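Local coordinates for ancestral D-type dye decolorizing peroxidase (Geotrichum candidum, PDB 7ANV), which probably uses a haem-bound iron and hydrogen peroxide to oxidise dyes and related substrates, as an ancestral D-type dye-decolorizing peroxidase, at residues 130-143 with 465-477. Sequence-based numbering, arbitrary orientation.
Sequences DWDPAFKEKDIHGV and FVVPRGGEYFFSP
Asp132 N donates to Arg469 O over 2.7 Å, a nearly straight backbone bond (163° at the hydrogen). It ties the residue just ahead of helix 133-137 to strand 466-476. Beside it, the bare backbone at Gly470 illustrates how a strand can admit aromatic rings directly against its main chain. Gly470 CA rests over the five-membered ring of Trp131, 3.4 Å from its centroid, in a CH-pi contact. The six-membered part of the indole reaches on to Gly471, CZ3 lying 3.6 Å from Gly471 O. A CB on Gly470 would collide with Phe135 CB, and the backbone angles there themselves call for glycine. In Phe135, CG is swung beside the backbone N (chi1 -76°), which turns the ring toward the strand and lets one face cover the Gly470-Gly471 peptide; Gly471 CA lies under that face, 4.0 Å from the ring centroid. A water donates to both Phe135 O and Gly471 O, bridging helix and strand beside these rings. Trp131 NE1 bonds to Asp117; an alanine in place of the tryptophan would probably leave that carboxylate without this donor and uncover the Gly470 backbone. Asp132 and Arg469 do not pair: their charged ends turn instead to Lys253 and Gln255, while Arg469 NH1 reaches Asp130 O at its guanidinium edge only weakly. Farther along, Val143 CG1 sits squarely over one face of Phe474, 3.8 Å from the ring centroid, and Ile140 CG2 meets the ring's edge. A second water links Ile140 O to Glu472 OE1. Loop, helix 133-137 and the start of strand 142-148 thus pack on strand 466-476, where two antiparallel sheets meet, both in the 2-3-1-4 order of the ferredoxin-like halves that characterise the dimeric alpha+beta barrel fold of dye-decolorizing peroxidases.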
ATOM      1  N   ASP A 130       2.364  19.312  -3.693  1.00 38.43           N
ATOM      2  CA  ASP A 130       1.388  19.494  -4.803  1.00 39.71           C
ATOM      3  C   ASP A 130       0.226  18.502  -4.635  1.00 36.87           C
ATOM      4  O   ASP A 130      -0.083  17.753  -5.594  1.00 37.49           O
ATOM      5  CB  ASP A 130       2.049  19.321  -6.172  1.00 43.32           C
ATOM      6  CG  ASP A 130       3.115  20.351  -6.472  1.00 48.24           C
ATOM      7  OD1 ASP A 130       3.091  21.441  -5.841  1.00 50.46           O
ATOM      8  OD2 ASP A 130       3.973  20.049  -7.330  1.00 52.55           O
ATOM      9  N   TRP A 131      -0.423  18.512  -3.473  1.00 34.03           N
ATOM     10  CA  TRP A 131      -1.529  17.576  -3.131  1.00 31.08           C
ATOM     11  C   TRP A 131      -2.881  18.077  -3.650  1.00 32.73           C
ATOM     12  O   TRP A 131      -2.998  19.306  -3.947  1.00 34.92           O
ATOM     13  CB  TRP A 131      -1.570  17.422  -1.623  1.00 29.01           C
ATOM     14  CG  TRP A 131      -0.540  16.495  -1.076  1.00 27.24           C
ATOM     15  CD1 TRP A 131       0.501  15.904  -1.742  1.00 26.56           C
ATOM     16  CD2 TRP A 131      -0.469  16.031   0.280  1.00 26.20           C
ATOM     17  NE1 TRP A 131       1.234  15.146  -0.878  1.00 26.02           N
ATOM     18  CE2 TRP A 131       0.650  15.181   0.355  1.00 25.77           C
ATOM     19  CE3 TRP A 131      -1.240  16.242   1.424  1.00 26.82           C
ATOM     20  CZ2 TRP A 131       0.990  14.526   1.534  1.00 26.05           C
ATOM     21  CZ3 TRP A 131      -0.899  15.607   2.591  1.00 27.17           C
ATOM     22  CH2 TRP A 131       0.209  14.770   2.639  1.00 26.75           C
ATOM     23  N   ASP A 132      -3.890  17.199  -3.710  1.00 31.84           N
ATOM     24  CA  ASP A 132      -5.296  17.629  -3.924  1.00 34.51           C
ATOM     25  C   ASP A 132      -5.650  18.536  -2.745  1.00 35.43           C
ATOM     26  O   ASP A 132      -5.239  18.259  -1.612  1.00 33.33           O
ATOM     27  CB  ASP A 132      -6.288  16.463  -4.058  1.00 34.62           C
ATOM     28  CG  ASP A 132      -6.048  15.566  -5.271  1.00 35.53           C
ATOM     29  OD1 ASP A 132      -5.384  16.037  -6.221  1.00 37.43           O
ATOM     30  OD2 ASP A 132      -6.556  14.431  -5.275  1.00 34.06           O
ATOM     31  N   PRO A 133      -6.439  19.606  -2.978  1.00 39.60           N
ATOM     32  CA  PRO A 133      -6.828  20.550  -1.926  1.00 41.74           C
ATOM     33  C   PRO A 133      -7.346  19.909  -0.627  1.00 40.94           C
ATOM     34  O   PRO A 133      -6.959  20.345   0.421  1.00 41.47           O
ATOM     35  CB  PRO A 133      -7.942  21.377  -2.582  1.00 45.01           C
ATOM     36  CG  PRO A 133      -7.595  21.344  -4.052  1.00 46.03           C
ATOM     37  CD  PRO A 133      -6.974  19.981  -4.292  1.00 42.63           C
ATOM     38  N   ALA A 134      -8.166  18.854  -0.718  1.00 41.41           N
ATOM     39  CA  ALA A 134      -8.824  18.224   0.449  1.00 41.49           C
ATOM     40  C   ALA A 134      -7.770  17.689   1.420  1.00 39.34           C
ATOM     41  O   ALA A 134      -7.990  17.759   2.615  1.00 40.50           O
ATOM     42  CB  ALA A 134      -9.787  17.145  -0.005  1.00 41.91           C
ATOM     43  N   PHE A 135      -6.631  17.194   0.922  1.00 36.47           N
ATOM     44  CA  PHE A 135      -5.571  16.577   1.754  1.00 35.58           C
ATOM     45  C   PHE A 135      -4.610  17.639   2.313  1.00 39.46           C
ATOM     46  O   PHE A 135      -3.884  17.403   3.317  1.00 37.62           O
ATOM     47  CB  PHE A 135      -4.835  15.552   0.898  1.00 31.76           C
ATOM     48  CG  PHE A 135      -5.603  14.272   0.709  1.00 29.96           C
ATOM     49  CD1 PHE A 135      -5.998  13.547   1.817  1.00 30.38           C
ATOM     50  CD2 PHE A 135      -5.904  13.789  -0.548  1.00 29.39           C
ATOM     51  CE1 PHE A 135      -6.673  12.350   1.667  1.00 30.28           C
ATOM     52  CE2 PHE A 135      -6.589  12.592  -0.693  1.00 30.07           C
ATOM     53  CZ  PHE A 135      -6.960  11.877   0.415  1.00 29.89           C
ATOM     54  N   LYS A 136      -4.614  18.790   1.646  1.00 43.82           N
ATOM     55  CA  LYS A 136      -3.593  19.851   1.794  1.00 50.20           C
ATOM     56  C   LYS A 136      -4.221  20.906   2.696  1.00 54.91           C
ATOM     57  O   LYS A 136      -3.588  21.287   3.692  1.00 60.59           O
ATOM     58  CB  LYS A 136      -3.198  20.343   0.394  1.00 50.83           C
ATOM     59  CG  LYS A 136      -2.046  21.328   0.328  1.00 54.25           C
ATOM     60  CD  LYS A 136      -2.102  22.259  -0.866  1.00 57.53           C
ATOM     61  CE  LYS A 136      -1.799  21.551  -2.167  1.00 56.06           C
ATOM     62  NZ  LYS A 136      -0.905  22.353  -3.035  1.00 58.31           N
ATOM     63  N   GLU A 137      -5.462  21.293   2.389  1.00 57.75           N
ATOM     64  CA  GLU A 137      -6.148  22.479   2.968  1.00 63.08           C
ATOM     65  C   GLU A 137      -6.896  22.104   4.251  1.00 63.08           C
ATOM     66  O   GLU A 137      -6.996  22.960   5.140  1.00 66.16           O
ATOM     67  CB  GLU A 137      -7.158  23.084   1.984  1.00 66.25           C
ATOM     68  CG  GLU A 137      -6.567  23.488   0.640  1.00 66.89           C
ATOM     69  CD  GLU A 137      -5.420  24.478   0.688  1.00 70.21           C
ATOM     70  OE1 GLU A 137      -5.359  25.293   1.644  1.00 75.58           O
ATOM     71  OE2 GLU A 137      -4.581  24.431  -0.234  1.00 70.71           O
ATOM     72  N   LYS A 138      -7.383  20.871   4.353  1.00 59.84           N
ATOM     73  CA  LYS A 138      -8.605  20.589   5.147  1.00 61.42           C
ATOM     74  C   LYS A 138      -8.296  19.701   6.362  1.00 60.80           C
ATOM     75  O   LYS A 138      -7.282  18.975   6.327  1.00 60.67           O
ATOM     76  CB  LYS A 138      -9.660  20.053   4.176  1.00 60.59           C
ATOM     77  CG  LYS A 138     -10.082  21.070   3.116  1.00 62.89           C
ATOM     78  CD  LYS A 138     -11.562  21.060   2.757  1.00 65.23           C
ATOM     79  CE  LYS A 138     -11.862  20.277   1.492  1.00 62.64           C
ATOM     80  NZ  LYS A 138     -13.260  19.776   1.468  1.00 63.84           N
ATOM     81  N   ASP A 139      -9.151  19.790   7.394  1.00 61.35           N
ATOM     82  CA  ASP A 139      -9.007  19.089   8.693  1.00 62.50           C
ATOM     83  C   ASP A 139      -9.735  17.735   8.595  1.00 58.92           C
ATOM     84  O   ASP A 139     -10.948  17.630   8.891  1.00 60.25           O
ATOM     85  CB  ASP A 139      -9.472  19.974   9.859  1.00 69.42           C
ATOM     86  CG  ASP A 139      -8.541  19.915  11.063  1.00 73.42           C
ATOM     87  OD1 ASP A 139      -7.386  19.437  10.878  1.00 70.97           O
ATOM     88  OD2 ASP A 139      -8.974  20.321  12.183  1.00 78.65           O
ATOM     89  N   ILE A 140      -8.998  16.725   8.156  1.00 26.55           N
ATOM     90  CA  ILE A 140      -9.502  15.327   8.096  1.00 23.69           C
ATOM     91  C   ILE A 140      -9.331  14.702   9.490  1.00 22.59           C
ATOM     92  O   ILE A 140      -8.166  14.558   9.997  1.00 22.09           O
ATOM     93  CB  ILE A 140      -8.805  14.536   6.980  1.00 23.76           C
ATOM     94  CG1 ILE A 140      -9.134  15.118   5.606  1.00 24.35           C
ATOM     95  CG2 ILE A 140      -9.203  13.071   7.066  1.00 23.06           C
ATOM     96  CD1 ILE A 140      -8.274  14.569   4.512  1.00 25.86           C
ATOM     97  N   HIS A 141     -10.448  14.267  10.057  1.00 20.53           N
ATOM     98  CA  HIS A 141     -10.525  13.676  11.416  1.00 20.48           C
ATOM     99  C   HIS A 141     -10.577  12.151  11.351  1.00 19.03           C
ATOM    100  O   HIS A 141     -10.232  11.512  12.330  1.00 18.80           O
ATOM    101  CB  HIS A 141     -11.711  14.253  12.146  1.00 20.92           C
ATOM    102  CG  HIS A 141     -11.504  15.691  12.506  1.00 21.78           C
ATOM    103  ND1 HIS A 141     -12.481  16.446  13.074  1.00 23.04           N
ATOM    104  CD2 HIS A 141     -10.398  16.468  12.448  1.00 23.82           C
ATOM    105  CE1 HIS A 141     -12.021  17.671  13.317  1.00 23.74           C
ATOM    106  NE2 HIS A 141     -10.750  17.726  12.919  1.00 25.20           N
ATOM    107  N   GLY A 142     -10.969  11.612  10.214  1.00 18.52           N
ATOM    108  CA  GLY A 142     -11.126  10.153  10.103  1.00 18.51           C
ATOM    109  C   GLY A 142     -11.502   9.750   8.706  1.00 18.41           C
ATOM    110  O   GLY A 142     -11.802  10.622   7.866  1.00 18.37           O
ATOM    111  N   VAL A 143     -11.639   8.452   8.530  1.00 17.92           N
ATOM    112  CA  VAL A 143     -12.078   7.890   7.254  1.00 18.21           C
ATOM    113  C   VAL A 143     -12.925   6.681   7.577  1.00 17.92           C
ATOM    114  O   VAL A 143     -12.582   5.875   8.453  1.00 18.26           O
ATOM    115  CB  VAL A 143     -10.888   7.570   6.337  1.00 18.57           C
ATOM    116  CG1 VAL A 143      -9.890   6.565   6.908  1.00 18.76           C
ATOM    117  CG2 VAL A 143     -11.389   7.113   4.966  1.00 18.63           C
ATOM    118  N   PHE A 465       6.302   8.590 -12.880  1.00 24.50           N
ATOM    119  CA  PHE A 465       5.216   7.684 -13.322  1.00 23.83           C
ATOM    120  C   PHE A 465       4.091   7.671 -12.303  1.00 22.05           C
ATOM    121  O   PHE A 465       2.997   7.305 -12.660  1.00 21.57           O
ATOM    122  CB  PHE A 465       5.708   6.249 -13.435  1.00 23.96           C
ATOM    123  CG  PHE A 465       6.846   6.101 -14.399  1.00 24.26           C
ATOM    124  CD1 PHE A 465       6.743   6.616 -15.678  1.00 24.79           C
ATOM    125  CD2 PHE A 465       7.976   5.371 -14.032  1.00 24.99           C
ATOM    126  CE1 PHE A 465       7.808   6.488 -16.563  1.00 26.64           C
ATOM    127  CE2 PHE A 465       9.007   5.200 -14.935  1.00 25.11           C
ATOM    128  CZ  PHE A 465       8.930   5.797 -16.182  1.00 25.85           C
ATOM    129  N   VAL A 466       4.435   7.895 -11.046  1.00 22.20           N
ATOM    130  CA  VAL A 466       3.498   7.888  -9.892  1.00 21.91           C
ATOM    131  C   VAL A 466       3.583   9.255  -9.231  1.00 21.77           C
ATOM    132  O   VAL A 466       4.705   9.703  -8.902  1.00 21.76           O
ATOM    133  CB  VAL A 466       3.809   6.737  -8.924  1.00 21.67           C
ATOM    134  CG1 VAL A 466       2.952   6.854  -7.692  1.00 21.68           C
ATOM    135  CG2 VAL A 466       3.615   5.403  -9.623  1.00 21.97           C
ATOM    136  N   VAL A 467       2.457   9.938  -9.122  1.00 21.22           N
ATOM    137  CA  VAL A 467       2.416  11.329  -8.600  1.00 22.58           C
ATOM    138  C   VAL A 467       1.580  11.309  -7.334  1.00 21.82           C
ATOM    139  O   VAL A 467       0.358  11.054  -7.384  1.00 21.65           O
ATOM    140  CB  VAL A 467       1.845  12.331  -9.611  1.00 24.28           C
ATOM    141  CG1 VAL A 467       1.844  13.721  -9.011  1.00 25.98           C
ATOM    142  CG2 VAL A 467       2.613  12.295 -10.935  1.00 25.77           C
ATOM    143  N   PRO A 468       2.191  11.479  -6.150  1.00 21.76           N
ATOM    144  CA  PRO A 468       1.391  11.508  -4.931  1.00 22.01           C
ATOM    145  C   PRO A 468       0.432  12.711  -4.967  1.00 22.21           C
ATOM    146  O   PRO A 468       0.854  13.826  -5.319  1.00 22.91           O
ATOM    147  CB  PRO A 468       2.413  11.646  -3.808  1.00 23.29           C
ATOM    148  CG  PRO A 468       3.725  11.178  -4.464  1.00 24.29           C
ATOM    149  CD  PRO A 468       3.627  11.688  -5.891  1.00 23.36           C
ATOM    150  N   ARG A 469      -0.833  12.479  -4.587  1.00 20.94           N
ATOM    151  CA  ARG A 469      -1.880  13.524  -4.570  1.00 22.80           C
ATOM    152  C   ARG A 469      -2.366  13.776  -3.144  1.00 22.48           C
ATOM    153  O   ARG A 469      -3.189  14.678  -2.953  1.00 23.71           O
ATOM    154  CB  ARG A 469      -2.989  13.146  -5.541  1.00 24.28           C
ATOM    155  CG  ARG A 469      -2.517  13.123  -6.981  1.00 27.00           C
ATOM    156  CD  ARG A 469      -2.057  14.499  -7.451  1.00 31.39           C
ATOM    157  NE  ARG A 469      -1.656  14.534  -8.865  1.00 35.63           N
ATOM    158  CZ  ARG A 469      -1.006  15.534  -9.478  1.00 36.68           C
ATOM    159  NH1 ARG A 469      -0.628  16.612  -8.803  1.00 36.90           N
ATOM    160  NH2 ARG A 469      -0.715  15.428 -10.769  1.00 36.57           N
ATOM    161  N   GLY A 470      -1.785  13.102  -2.165  1.00 22.13           N
ATOM    162  CA  GLY A 470      -2.122  13.396  -0.768  1.00 22.28           C
ATOM    163  C   GLY A 470      -2.455  12.150  -0.001  1.00 21.99           C
ATOM    164  O   GLY A 470      -2.671  11.091  -0.589  1.00 22.68           O
ATOM    165  N   GLY A 471      -2.645  12.334   1.288  1.00 21.19           N
ATOM    166  CA  GLY A 471      -3.074  11.240   2.144  1.00 20.42           C
ATOM    167  C   GLY A 471      -2.974  11.652   3.574  1.00 19.32           C
ATOM    168  O   GLY A 471      -2.806  12.875   3.847  1.00 19.71           O
ATOM    169  N   GLU A 472      -3.234  10.701   4.448  1.00 18.56           N
ATOM    170  CA  GLU A 472      -3.151  10.936   5.891  1.00 18.62           C
ATOM    171  C   GLU A 472      -2.786   9.643   6.605  1.00 18.17           C
ATOM    172  O   GLU A 472      -2.924   8.530   6.049  1.00 18.49           O
ATOM    173  CB  GLU A 472      -4.473  11.581   6.338  1.00 19.39           C
ATOM    174  CG  GLU A 472      -4.451  11.986   7.801  1.00 19.70           C
ATOM    175  CD  GLU A 472      -3.314  12.929   8.195  1.00 21.10           C
ATOM    176  OE1 GLU A 472      -3.580  14.152   8.289  1.00 23.12           O
ATOM    177  OE2 GLU A 472      -2.170  12.459   8.422  1.00 20.98           O
ATOM    178  N   TYR A 473      -2.296   9.807   7.828  1.00 18.34           N
ATOM    179  CA  TYR A 473      -1.993   8.725   8.778  1.00 17.74           C
ATOM    180  C   TYR A 473      -3.125   8.600   9.789  1.00 18.44           C
ATOM    181  O   TYR A 473      -3.509   9.572  10.421  1.00 19.23           O
ATOM    182  CB  TYR A 473      -0.680   9.038   9.501  1.00 18.16           C
ATOM    183  CG  TYR A 473       0.521   9.120   8.599  1.00 18.65           C
ATOM    184  CD1 TYR A 473       0.628   8.353   7.442  1.00 18.20           C
ATOM    185  CD2 TYR A 473       1.574   9.941   8.922  1.00 19.01           C
ATOM    186  CE1 TYR A 473       1.761   8.394   6.650  1.00 18.70           C
ATOM    187  CE2 TYR A 473       2.723   9.991   8.143  1.00 19.33           C
ATOM    188  CZ  TYR A 473       2.810   9.243   6.991  1.00 19.07           C
ATOM    189  OH  TYR A 473       3.920   9.335   6.192  1.00 19.53           O
ATOM    190  N   PHE A 474      -3.709   7.399   9.860  1.00 17.81           N
ATOM    191  CA  PHE A 474      -4.887   7.134  10.700  1.00 17.35           C
ATOM    192  C   PHE A 474      -4.567   5.959  11.627  1.00 17.65           C
ATOM    193  O   PHE A 474      -3.573   5.246  11.433  1.00 16.90           O
ATOM    194  CB  PHE A 474      -6.124   6.795   9.865  1.00 17.47           C
ATOM    195  CG  PHE A 474      -6.532   7.801   8.822  1.00 17.00           C
ATOM    196  CD1 PHE A 474      -6.067   7.726   7.521  1.00 17.09           C
ATOM    197  CD2 PHE A 474      -7.440   8.791   9.137  1.00 17.85           C
ATOM    198  CE1 PHE A 474      -6.492   8.645   6.581  1.00 17.16           C
ATOM    199  CE2 PHE A 474      -7.878   9.711   8.207  1.00 17.49           C
ATOM    200  CZ  PHE A 474      -7.378   9.644   6.924  1.00 18.02           C
ATOM    201  N   PHE A 475      -5.472   5.780  12.588  1.00 17.62           N
ATOM    202  CA  PHE A 475      -5.498   4.649  13.531  1.00 17.58           C
ATOM    203  C   PHE A 475      -6.881   3.984  13.503  1.00 17.95           C
ATOM    204  O   PHE A 475      -7.885   4.661  13.754  1.00 18.58           O
ATOM    205  CB  PHE A 475      -5.142   5.107  14.928  1.00 18.44           C
ATOM    206  CG  PHE A 475      -5.068   3.968  15.907  1.00 19.45           C
ATOM    207  CD1 PHE A 475      -4.035   3.059  15.846  1.00 20.26           C
ATOM    208  CD2 PHE A 475      -6.032   3.818  16.900  1.00 20.91           C
ATOM    209  CE1 PHE A 475      -3.968   2.001  16.745  1.00 20.31           C
ATOM    210  CE2 PHE A 475      -5.942   2.778  17.807  1.00 21.00           C
ATOM    211  CZ  PHE A 475      -4.939   1.875  17.714  1.00 20.65           C
ATOM    212  N   SER A 476      -6.895   2.683  13.173  1.00 17.32           N
ATOM    213  CA  SER A 476      -8.087   1.800  13.149  1.00 17.34           C
ATOM    214  C   SER A 476      -8.181   1.140  14.508  1.00 17.37           C
ATOM    215  O   SER A 476      -7.407   0.221  14.761  1.00 17.69           O
ATOM    216  CB  SER A 476      -7.975   0.741  12.119  1.00 17.25           C
ATOM    217  OG  SER A 476      -8.040   1.296  10.821  1.00 18.35           O
ATOM    218  N   PRO A 477      -9.083   1.588  15.412  1.00 17.40           N
ATOM    219  CA  PRO A 477      -9.134   0.987  16.734  1.00 17.80           C
ATOM    220  C   PRO A 477      -9.776  -0.401  16.730  1.00 18.22           C
ATOM    221  O   PRO A 477     -10.451  -0.782  15.793  1.00 18.68           O
ATOM    222  CB  PRO A 477     -10.010   1.938  17.565  1.00 17.93           C
ATOM    223  CG  PRO A 477     -10.070   3.184  16.750  1.00 18.09           C
ATOM    224  CD  PRO A 477      -9.999   2.726  15.306  1.00 17.56           C
TER
HETATM  225  O   HOH W   1      -4.409  15.176   4.490  1.00 35.30           O
HETATM  226  O   HOH W   2      -5.533  15.248   9.822  1.00 31.69           O